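Local coordinates for AmbC (Sorangium cellulosum, PDB 5O15), which probably catalyses both dehydration and ring closure of polyketide intermediates, as a bifunctional dehydratase-cyclase domain of ambruticin biosynthesis, at residues E82-P88 and A130-V135. Where two conformers were deposited one is given. Residue numbers count along the deposited sequence, not the author numbering.
Sequences ELTIEAP and AHARGV
Past the last strand pair, the His-131 side chain joins the backbone bonding: ND1 donates to Ala-87 O at 2.9 Å, extending an antiparallel strand pair beyond the end of strand 82-85. His-131 and Ala-132 form a classic beta bulge, both facing Val-116 of strand 112-120. At the bulge His-131 has phi/psi near -105/-32; its chi1 is m and chi2 near -68°, which turns ND1 to Ala-87 O. NE2 is hydrogen-bonded to Ser-118 OG, and Phe-64 of helix 61-75 lies nearly parallel to the ring. Glu-86 N, its residue turned to -101/-39, donates a hydrogen bond to His-131 O at 2.7 Å, as does, weakly, Ala-87 N at 3.4 Å.

Strands 82-85 and 130-135 approach to 4.5 Å between axes, with their directions at 163°. Glu-82/Val-135 and Thr-84/Arg-133 are hydrogen-bonded pairs: Glu-82 N to Val-135 O 3.1 Å, Val-135 N to Glu-82 O 2.9 Å, Thr-84 N to Arg-133 O 2.8 Å, Arg-133 N to Thr-84 O 3.0 Å. Non-hydrogen-bonded Leu-83/Gly-134 lies between them; Ile-85/Ala-132 follows Thr-84/Arg-133. This is the antiparallel sheet of a double hotdog fold, which helix 61-75 covers on the side of Leu-83 and Ala-132; Leu-83 CD2 meets Ala-132 CB at 4.0 Å.

Thr-84 and Arg-133 occupy the opposite, exposed face. There extended Arg-133 (m, t, t) brings NE 3.1 Å from Glu-86 OE2 in a salt bridge, though that oxygen is less surely placed, and a water joins Glu-86 OE1 (2.5 Å) to Arg-133 NH2 (3.3 Å).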
ATOM      1  N   GLU A  82       0.595 -12.630   4.532  0.60 14.02           N
ATOM      2  CA  GLU A  82       1.624 -12.431   3.519  0.60 15.42           C
ATOM      3  C   GLU A  82       0.960 -11.959   2.241  0.60 13.20           C
ATOM      4  O   GLU A  82      -0.158 -12.393   1.930  0.60 14.02           O
ATOM      5  CB  GLU A  82       2.396 -13.726   3.214  0.60 20.95           C
ATOM      6  CG  GLU A  82       3.061 -14.406   4.412  0.60 25.76           C
ATOM      7  CD  GLU A  82       4.126 -13.539   5.086  0.60 28.00           C
ATOM      8  OE1 GLU A  82       4.664 -12.599   4.434  0.60 28.98           O
ATOM      9  OE2 GLU A  82       4.429 -13.800   6.285  0.60 28.90           O
ATOM     10  N   LEU A  83       1.644 -11.076   1.522  1.00 13.48           N
ATOM     11  CA  LEU A  83       1.224 -10.625   0.211  1.00 13.94           C
ATOM     12  C   LEU A  83       2.477 -10.463  -0.638  1.00 13.15           C
ATOM     13  O   LEU A  83       3.433  -9.800  -0.232  1.00 15.42           O
ATOM     14  CB  LEU A  83       0.425  -9.316   0.311  1.00 13.76           C
ATOM     15  CG  LEU A  83      -0.177  -8.817  -1.017  1.00 15.61           C
ATOM     16  CD1 LEU A  83      -1.455  -8.006  -0.816  1.00 18.39           C
ATOM     17  CD2 LEU A  83       0.779  -8.038  -1.887  1.00 18.47           C
ATOM     18  N   THR A  84       2.466 -11.070  -1.807  0.63 13.21           N
ATOM     19  CA  THR A  84       3.506 -10.918  -2.804  0.63 15.44           C
ATOM     20  C   THR A  84       2.884 -10.238  -4.006  0.63 14.42           C
ATOM     21  O   THR A  84       1.756 -10.556  -4.386  0.63 15.23           O
ATOM     22  CB  THR A  84       4.077 -12.272  -3.228  0.63 18.59           C
ATOM     23  OG1 THR A  84       4.577 -12.955  -2.075  0.63 23.48           O
ATOM     24  CG2 THR A  84       5.228 -12.082  -4.217  0.63 20.68           C
ATOM     25  N   ILE A  85       3.598  -9.257  -4.552  1.00 14.63           N
ATOM     26  CA  ILE A  85       3.180  -8.589  -5.770  1.00 16.00           C
ATOM     27  C   ILE A  85       3.875  -9.291  -6.929  1.00 17.10           C
ATOM     28  O   ILE A  85       5.098  -9.394  -6.962  1.00 20.99           O
ATOM     29  CB  ILE A  85       3.507  -7.094  -5.734  1.00 19.96           C
ATOM     30  CG1 ILE A  85       2.791  -6.462  -4.526  1.00 23.63           C
ATOM     31  CG2 ILE A  85       3.090  -6.466  -7.050  1.00 21.35           C
ATOM     32  CD1 ILE A  85       3.072  -4.998  -4.322  1.00 25.99           C
ATOM     33  N   GLU A  86       3.099  -9.767  -7.886  1.00 19.43           N
ATOM     34  CA  GLU A  86       3.644 -10.522  -9.011  1.00 22.31           C
ATOM     35  C   GLU A  86       3.771  -9.703 -10.280  1.00 22.05           C
ATOM     36  O   GLU A  86       4.724  -9.905 -11.048  1.00 25.22           O
ATOM     37  CB  GLU A  86       2.764 -11.737  -9.309  1.00 27.59           C
ATOM     38  CG  GLU A  86       2.713 -12.737  -8.195  1.00 33.32           C
ATOM     39  CD  GLU A  86       2.104 -14.037  -8.624  1.00 38.50           C
ATOM     40  OE1 GLU A  86       1.646 -14.150  -9.788  1.00 39.98           O
ATOM     41  OE2 GLU A  86       2.116 -14.942  -7.786  1.00 40.47           O
ATOM     42  N   ALA A  87       2.802  -8.833 -10.549  1.00 20.34           N
ATOM     43  CA  ALA A  87       2.833  -7.984 -11.740  1.00 22.21           C
ATOM     44  C   ALA A  87       2.036  -6.719 -11.497  1.00 19.15           C
ATOM     45  O   ALA A  87       0.958  -6.793 -10.890  1.00 18.74           O
ATOM     46  CB  ALA A  87       2.193  -8.748 -12.902  1.00 24.78           C
ATOM     47  N   PRO A  88       2.491  -5.585 -12.016  1.00 19.58           N
ATOM     48  CA  PRO A  88       1.756  -4.329 -11.820  1.00 19.55           C
ATOM     49  C   PRO A  88       0.474  -4.304 -12.642  1.00 18.99           C
ATOM     50  O   PRO A  88       0.260  -5.076 -13.574  1.00 20.90           O
ATOM     51  CB  PRO A  88       2.731  -3.252 -12.299  1.00 22.26           C
ATOM     52  CG  PRO A  88       3.631  -3.963 -13.250  1.00 24.12           C
ATOM     53  CD  PRO A  88       3.729  -5.393 -12.787  1.00 21.38           C
ATOM     54  N   ALA A 130      -2.957 -11.967 -12.958  1.00 18.79           N
ATOM     55  CA  ALA A 130      -2.709 -12.027 -11.522  1.00 18.72           C
ATOM     56  C   ALA A 130      -1.749 -10.911 -11.130  1.00 18.71           C
ATOM     57  O   ALA A 130      -0.689 -10.746 -11.737  1.00 23.36           O
ATOM     58  CB  ALA A 130      -2.072 -13.356 -11.155  1.00 22.92           C
ATOM     59  N   HIS A 131      -2.124 -10.124 -10.135  1.00 15.90           N
ATOM     60  CA  HIS A 131      -1.252  -9.078  -9.647  1.00 16.55           C
ATOM     61  C   HIS A 131      -0.610  -9.397  -8.317  1.00 16.27           C
ATOM     62  O   HIS A 131       0.527  -8.967  -8.091  1.00 19.39           O
ATOM     63  CB  HIS A 131      -2.030  -7.765  -9.540  1.00 17.19           C
ATOM     64  CG  HIS A 131      -2.584  -7.310 -10.842  1.00 17.26           C
ATOM     65  ND1 HIS A 131      -1.780  -6.885 -11.872  1.00 17.05           N
ATOM     66  CD2 HIS A 131      -3.851  -7.286 -11.320  1.00 17.78           C
ATOM     67  CE1 HIS A 131      -2.528  -6.603 -12.927  1.00 17.09           C
ATOM     68  NE2 HIS A 131      -3.793  -6.826 -12.614  1.00 18.22           N
ATOM     69  N   ALA A 132      -1.291 -10.142  -7.442  1.00 15.09           N
ATOM     70  CA  ALA A 132      -0.828 -10.327  -6.078  1.00 14.91           C
ATOM     71  C   ALA A 132      -1.398 -11.643  -5.585  1.00 13.43           C
ATOM     72  O   ALA A 132      -2.469 -12.071  -6.006  1.00 14.09           O
ATOM     73  CB  ALA A 132      -1.265  -9.197  -5.134  1.00 17.06           C
ATOM     74  N   ARG A 133      -0.659 -12.285  -4.697  1.00 13.41           N
ATOM     75  CA  ARG A 133      -1.081 -13.502  -4.045  1.00 13.58           C
ATOM     76  C   ARG A 133      -0.622 -13.474  -2.618  1.00 12.98           C
ATOM     77  O   ARG A 133       0.306 -12.762  -2.273  1.00 15.72           O
ATOM     78  CB  ARG A 133      -0.416 -14.730  -4.697  1.00 18.68           C
ATOM     79  CG  ARG A 133      -0.788 -14.966  -6.116  1.00 23.07           C
ATOM     80  CD  ARG A 133      -0.157 -16.243  -6.686  1.00 25.18           C
ATOM     81  NE  ARG A 133      -0.624 -16.409  -8.066  1.00 29.36           N
ATOM     82  CZ  ARG A 133      -1.810 -16.922  -8.385  1.00 30.92           C
ATOM     83  NH1 ARG A 133      -2.618 -17.370  -7.429  1.00 30.86           N
ATOM     84  NH2 ARG A 133      -2.166 -17.018  -9.658  1.00 35.77           N
ATOM     85  N   GLY A 134      -1.243 -14.275  -1.782  1.00 13.10           N
ATOM     86  CA  GLY A 134      -0.765 -14.332  -0.428  1.00 14.54           C
ATOM     87  C   GLY A 134      -1.620 -15.209   0.437  1.00 13.28           C
ATOM     88  O   GLY A 134      -2.305 -16.123  -0.040  1.00 12.76           O
ATOM     89  N   VAL A 135      -1.594 -14.923   1.729  1.00 13.51           N
ATOM     90  CA  VAL A 135      -2.292 -15.702   2.731  1.00 13.68           C
ATOM     91  C   VAL A 135      -2.916 -14.737   3.729  1.00 13.05           C
ATOM     92  O   VAL A 135      -2.260 -13.762   4.149  1.00 14.59           O
ATOM     93  CB  VAL A 135      -1.322 -16.663   3.447  1.00 16.12           C
ATOM     94  CG1 VAL A 135      -2.032 -17.436   4.531  1.00 18.80           C
ATOM     95  CG2 VAL A 135      -0.627 -17.574   2.457  1.00 19.60           C
TER
HETATM   96  O   HOH W   1       2.489 -15.178  -1.865  1.00 47.71           O
HETATM   97  O   HOH W   2       0.516 -15.872 -11.178  1.00 60.83           O